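Local structure of phosphatidylinositol-specific phospholipase C (Listeria monocytogenes, 2PLC) at residues A[21-33]-A[40-52]. The protein is a bacterial member of the phosphatidylinositol-specific phospholipase C family, with a TIM-barrel type of fold. Numbering follows the deposited sequence.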
loop_
_atom_site.group_PDB
_atom_site.type_symbol
_atom_site.label_atom_id
_atom_site.label_comp_id
_atom_site.label_asym_id
_atom_site.label_seq_id
_atom_site.Cartn_x
_atom_site.Cartn_y
_atom_site.Cartn_z
ATOM N N ILE A 21 8.159 4.262 -3.623
ATOM C CA ILE A 21 7.060 3.445 -4.125
ATOM C C ILE A 21 5.702 4.135 -4.120
ATOM O O ILE A 21 5.319 4.737 -3.120
ATOM C CB ILE A 21 6.950 2.159 -3.276
ATOM C CG1 ILE A 21 8.306 1.443 -3.244
ATOM C CG2 ILE A 21 5.859 1.247 -3.819
ATOM C CD1 ILE A 21 8.397 0.341 -2.216
ATOM N N PRO A 22 4.972 4.075 -5.253
ATOM C CA PRO A 22 3.640 4.682 -5.388
ATOM C C PRO A 22 2.632 3.698 -4.795
ATOM O O PRO A 22 2.714 2.493 -5.058
ATOM C CB PRO A 22 3.434 4.761 -6.909
ATOM C CG PRO A 22 4.788 4.449 -7.512
ATOM C CD PRO A 22 5.408 3.504 -6.536
ATOM N N GLY A 23 1.690 4.199 -4.004
ATOM C CA GLY A 23 0.687 3.331 -3.410
ATOM C C GLY A 23 -0.665 4.006 -3.411
ATOM O O GLY A 23 -0.757 5.201 -3.680
ATOM N N THR A 24 -1.718 3.249 -3.125
ATOM C CA THR A 24 -3.065 3.803 -3.084
ATOM C C THR A 24 -3.707 3.586 -1.713
ATOM O O THR A 24 -3.497 2.552 -1.064
ATOM C CB THR A 24 -3.972 3.159 -4.141
ATOM O OG1 THR A 24 -3.840 1.734 -4.068
ATOM C CG2 THR A 24 -3.615 3.638 -5.533
ATOM N N HIS A 25 -4.455 4.588 -1.261
ATOM C CA HIS A 25 -5.155 4.521 0.014
ATOM C C HIS A 25 -6.546 3.976 -0.285
ATOM O O HIS A 25 -7.184 4.407 -1.249
ATOM C CB HIS A 25 -5.248 5.918 0.639
ATOM C CG HIS A 25 -6.236 6.021 1.757
ATOM N ND1 HIS A 25 -7.356 6.822 1.686
ATOM C CD2 HIS A 25 -6.276 5.427 2.972
ATOM C CE1 HIS A 25 -8.041 6.719 2.809
ATOM N NE2 HIS A 25 -7.407 5.879 3.607
ATOM N N ASP A 26 -6.991 3.006 0.513
ATOM C CA ASP A 26 -8.304 2.379 0.341
ATOM C C ASP A 26 -8.496 1.968 -1.122
ATOM O O ASP A 26 -9.458 2.352 -1.795
ATOM C CB ASP A 26 -9.406 3.334 0.790
ATOM C CG ASP A 26 -10.613 2.615 1.341
ATOM O OD1 ASP A 26 -10.732 1.374 1.205
ATOM O OD2 ASP A 26 -11.449 3.317 1.929
ATOM N N THR A 27 -7.535 1.182 -1.584
ATOM C CA THR A 27 -7.450 0.661 -2.933
ATOM C C THR A 27 -8.750 0.262 -3.636
ATOM O O THR A 27 -8.956 0.618 -4.798
ATOM C CB THR A 27 -6.500 -0.546 -2.941
ATOM O OG1 THR A 27 -5.241 -0.161 -2.362
ATOM C CG2 THR A 27 -6.289 -1.063 -4.368
ATOM N N MET A 28 -9.612 -0.470 -2.930
ATOM C CA MET A 28 -10.865 -0.975 -3.497
ATOM C C MET A 28 -12.066 -0.043 -3.541
ATOM O O MET A 28 -13.107 -0.417 -4.079
ATOM C CB MET A 28 -11.287 -2.260 -2.778
ATOM C CG MET A 28 -10.257 -3.371 -2.822
ATOM S SD MET A 28 -9.614 -3.658 -4.482
ATOM C CE MET A 28 -10.937 -4.661 -5.207
ATOM N N SER A 29 -11.944 1.150 -2.969
ATOM C CA SER A 29 -13.061 2.084 -2.958
ATOM C C SER A 29 -13.236 2.872 -4.258
ATOM O O SER A 29 -13.070 4.096 -4.292
ATOM C CB SER A 29 -12.956 3.032 -1.767
ATOM O OG SER A 29 -14.153 3.776 -1.626
ATOM N N TYR A 30 -13.535 2.150 -5.331
ATOM C CA TYR A 30 -13.777 2.749 -6.645
ATOM C C TYR A 30 -15.085 2.179 -7.174
ATOM O O TYR A 30 -15.508 2.470 -8.288
ATOM C CB TYR A 30 -12.637 2.455 -7.626
ATOM C CG TYR A 30 -12.330 0.991 -7.807
ATOM C CD1 TYR A 30 -13.032 0.216 -8.737
ATOM C CD2 TYR A 30 -11.336 0.374 -7.044
ATOM C CE1 TYR A 30 -12.747 -1.139 -8.899
ATOM C CE2 TYR A 30 -11.040 -0.978 -7.199
ATOM C CZ TYR A 30 -11.744 -1.728 -8.125
ATOM O OH TYR A 30 -11.425 -3.055 -8.290
ATOM N N ASN A 31 -15.712 1.351 -6.351
ATOM C CA ASN A 31 -16.978 0.730 -6.685
ATOM C C ASN A 31 -17.565 0.217 -5.375
ATOM O O ASN A 31 -16.842 0.072 -4.385
ATOM C CB ASN A 31 -16.756 -0.424 -7.668
ATOM C CG ASN A 31 -18.047 -0.914 -8.299
ATOM O OD1 ASN A 31 -18.987 -0.144 -8.499
ATOM N ND2 ASN A 31 -18.093 -2.202 -8.625
ATOM N N GLY A 32 -18.868 -0.046 -5.370
ATOM C CA GLY A 32 -19.519 -0.526 -4.163
ATOM C C GLY A 32 -21.022 -0.669 -4.317
ATOM O O GLY A 32 -21.558 -0.502 -5.415
ATOM N N ASP A 33 -21.702 -0.970 -3.214
ATOM C CA ASP A 33 -23.147 -1.147 -3.231
ATOM C C ASP A 33 -23.933 0.164 -3.311
ATOM O O ASP A 33 -23.361 1.236 -3.519
ATOM C CB ASP A 33 -23.604 -1.997 -2.030
ATOM C CG ASP A 33 -23.335 -1.337 -0.679
ATOM O OD1 ASP A 33 -23.070 -0.117 -0.609
ATOM O OD2 ASP A 33 -23.407 -2.061 0.334
ATOM N N LYS A 40 -21.028 8.480 -2.131
ATOM C CA LYS A 40 -19.889 8.534 -3.047
ATOM C C LYS A 40 -18.810 9.599 -2.835
ATOM O O LYS A 40 -17.632 9.265 -2.708
ATOM C CB LYS A 40 -20.391 8.557 -4.495
ATOM C CG LYS A 40 -19.331 8.327 -5.552
ATOM C CD LYS A 40 -19.974 7.795 -6.821
ATOM C CE LYS A 40 -19.709 8.684 -8.018
ATOM N NZ LYS A 40 -18.258 8.778 -8.344
ATOM N N PRO A 41 -19.185 10.888 -2.784
ATOM C CA PRO A 41 -18.165 11.930 -2.587
ATOM C C PRO A 41 -17.311 11.807 -1.315
ATOM O O PRO A 41 -16.181 12.297 -1.270
ATOM C CB PRO A 41 -18.987 13.221 -2.617
ATOM C CG PRO A 41 -20.352 12.771 -2.161
ATOM C CD PRO A 41 -20.528 11.481 -2.897
ATOM N N LEU A 42 -17.834 11.118 -0.307
ATOM C CA LEU A 42 -17.126 10.928 0.956
ATOM C C LEU A 42 -16.393 9.582 1.023
ATOM O O LEU A 42 -15.322 9.467 1.637
ATOM C CB LEU A 42 -18.120 10.991 2.119
ATOM C CG LEU A 42 -19.081 12.178 2.199
ATOM C CD1 LEU A 42 -20.129 11.903 3.270
ATOM C CD2 LEU A 42 -18.313 13.459 2.495
ATOM N N ALA A 43 -16.998 8.569 0.406
ATOM C CA ALA A 43 -16.469 7.214 0.405
ATOM C C ALA A 43 -15.446 6.885 -0.680
ATOM O O ALA A 43 -14.515 6.127 -0.436
ATOM C CB ALA A 43 -17.624 6.218 0.348
ATOM N N GLN A 44 -15.615 7.440 -1.872
ATOM C CA GLN A 44 -14.703 7.144 -2.975
ATOM C C GLN A 44 -13.274 7.676 -2.813
ATOM O O GLN A 44 -13.068 8.815 -2.400
ATOM C CB GLN A 44 -15.299 7.649 -4.287
ATOM C CG GLN A 44 -14.528 7.224 -5.518
ATOM C CD GLN A 44 -15.021 7.910 -6.771
ATOM O OE1 GLN A 44 -15.556 9.015 -6.711
ATOM N NE2 GLN A 44 -14.837 7.264 -7.912
ATOM N N THR A 45 -12.291 6.844 -3.154
ATOM C CA THR A 45 -10.882 7.240 -3.071
ATOM C C THR A 45 -10.097 6.937 -4.348
ATOM O O THR A 45 -8.970 7.409 -4.510
ATOM C CB THR A 45 -10.167 6.536 -1.925
ATOM O OG1 THR A 45 -10.278 5.122 -2.108
ATOM C CG2 THR A 45 -10.778 6.933 -0.588
ATOM N N GLN A 46 -10.689 6.143 -5.244
ATOM C CA GLN A 46 -10.032 5.767 -6.497
ATOM C C GLN A 46 -10.996 5.737 -7.689
ATOM O O GLN A 46 -12.215 5.697 -7.526
ATOM C CB GLN A 46 -9.392 4.376 -6.363
ATOM C CG GLN A 46 -8.487 4.173 -5.156
ATOM C CD GLN A 46 -7.232 5.028 -5.201
ATOM O OE1 GLN A 46 -6.762 5.395 -6.274
ATOM N NE2 GLN A 46 -6.684 5.348 -4.031
ATOM N N THR A 47 -10.434 5.765 -8.895
ATOM C CA THR A 47 -11.228 5.685 -10.117
ATOM C C THR A 47 -10.785 4.458 -10.910
ATOM O O THR A 47 -11.570 3.880 -11.657
ATOM C CB THR A 47 -11.086 6.940 -11.001
ATOM O OG1 THR A 47 -9.706 7.164 -11.304
ATOM C CG2 THR A 47 -11.673 8.150 -10.303
ATOM N N MET A 48 -9.519 4.076 -10.746
ATOM C CA MET A 48 -8.957 2.907 -11.420
ATOM C C MET A 48 -9.256 1.641 -10.638
ATOM O O MET A 48 -9.287 1.661 -9.410
ATOM C CB MET A 48 -7.434 3.035 -11.576
ATOM C CG MET A 48 -6.975 4.027 -12.641
ATOM S SD MET A 48 -5.165 4.110 -12.788
ATOM C CE MET A 48 -4.729 4.829 -11.186
ATOM N N SER A 49 -9.511 0.545 -11.349
ATOM C CA SER A 49 -9.772 -0.730 -10.694
ATOM C C SER A 49 -8.429 -1.256 -10.193
ATOM O O SER A 49 -7.373 -0.741 -10.582
ATOM C CB SER A 49 -10.405 -1.739 -11.663
ATOM O OG SER A 49 -9.501 -2.111 -12.685
ATOM N N LEU A 50 -8.470 -2.279 -9.344
ATOM C CA LEU A 50 -7.257 -2.864 -8.779
ATOM C C LEU A 50 -6.252 -3.214 -9.856
ATOM O O LEU A 50 -5.098 -2.806 -9.798
ATOM C CB LEU A 50 -7.596 -4.121 -7.969
ATOM C CG LEU A 50 -6.450 -4.953 -7.385
ATOM C CD1 LEU A 50 -5.514 -4.091 -6.553
ATOM C CD2 LEU A 50 -7.032 -6.055 -6.535
ATOM N N TYR A 51 -6.726 -3.904 -10.881
ATOM C CA TYR A 51 -5.859 -4.321 -11.963
ATOM C C TYR A 51 -5.249 -3.156 -12.735
ATOM O O TYR A 51 -4.088 -3.216 -13.145
ATOM C CB TYR A 51 -6.609 -5.258 -12.901
ATOM C CG TYR A 51 -5.679 -5.899 -13.886
ATOM C CD1 TYR A 51 -4.764 -6.869 -13.471
ATOM C CD2 TYR A 51 -5.636 -5.461 -15.212
ATOM C CE1 TYR A 51 -3.809 -7.388 -14.354
ATOM C CE2 TYR A 51 -4.689 -5.966 -16.109
ATOM C CZ TYR A 51 -3.773 -6.929 -15.676
ATOM O OH TYR A 51 -2.810 -7.412 -16.560
ATOM N N GLN A 52 -6.026 -2.096 -12.933
ATOM C CA GLN A 52 -5.528 -0.930 -13.652
ATOM C C GLN A 52 -4.430 -0.232 -12.859
ATOM O O GLN A 52 -3.471 0.278 -13.438
ATOM C CB GLN A 52 -6.657 0.056 -13.928
ATOM C CG GLN A 52 -7.772 -0.506 -14.764
ATOM C CD GLN A 52 -8.773 0.550 -15.149
ATOM O OE1 GLN A 52 -9.067 0.736 -16.328
ATOM N NE2 GLN A 52 -9.295 1.268 -14.157
#
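Ser29 holds segment 40-52 with both its side chain and its backbone: its OG donates to Ala43 O at 2.7 Å, and its carbonyl accepts two backbone N-H groups. Here the TIM-barrel-like fold illustrates how a loop leaving a barrel strand is pinned by the chain that follows it. Thr45 N approaches Ser29 O almost straight, at 3.1 Å and 175°, and lies in the carbonyl plane; Gln46 N reaches the same oxygen at 3.3 Å from well above that plane. The chain bends at this point through an inverse gamma turn centred on Ser29, overlapping the end of the type I turn from Asp26 to Ser29.

Next comes Gln46, where the bend at chi2 (-66°) turns the amide toward Thr24 and the backbone of His25. Its NE2 donates to His25 O at 3.0 Å, with that oxygen close to the amide plane. The same nitrogen also bonds Met257 O, linking segment 40-52 to the neighbouring barrel strand 253-257 as well as to His25, while the amide lies against CB and CG2 of Thr24.

Farther out, the Tyr30 ring carries Ser49 CA over one face, a CH-pi contact 3.6 Å from the ring centroid, with Met48 O over that face too. Its OH accepts a weak bond from Leu50 N. Leu50 then packs between the loop and helix 82-95, its CD1 3.8 Å from Thr27 CG2 and its CB and CD2 each 4.1 Å from Met28 SD.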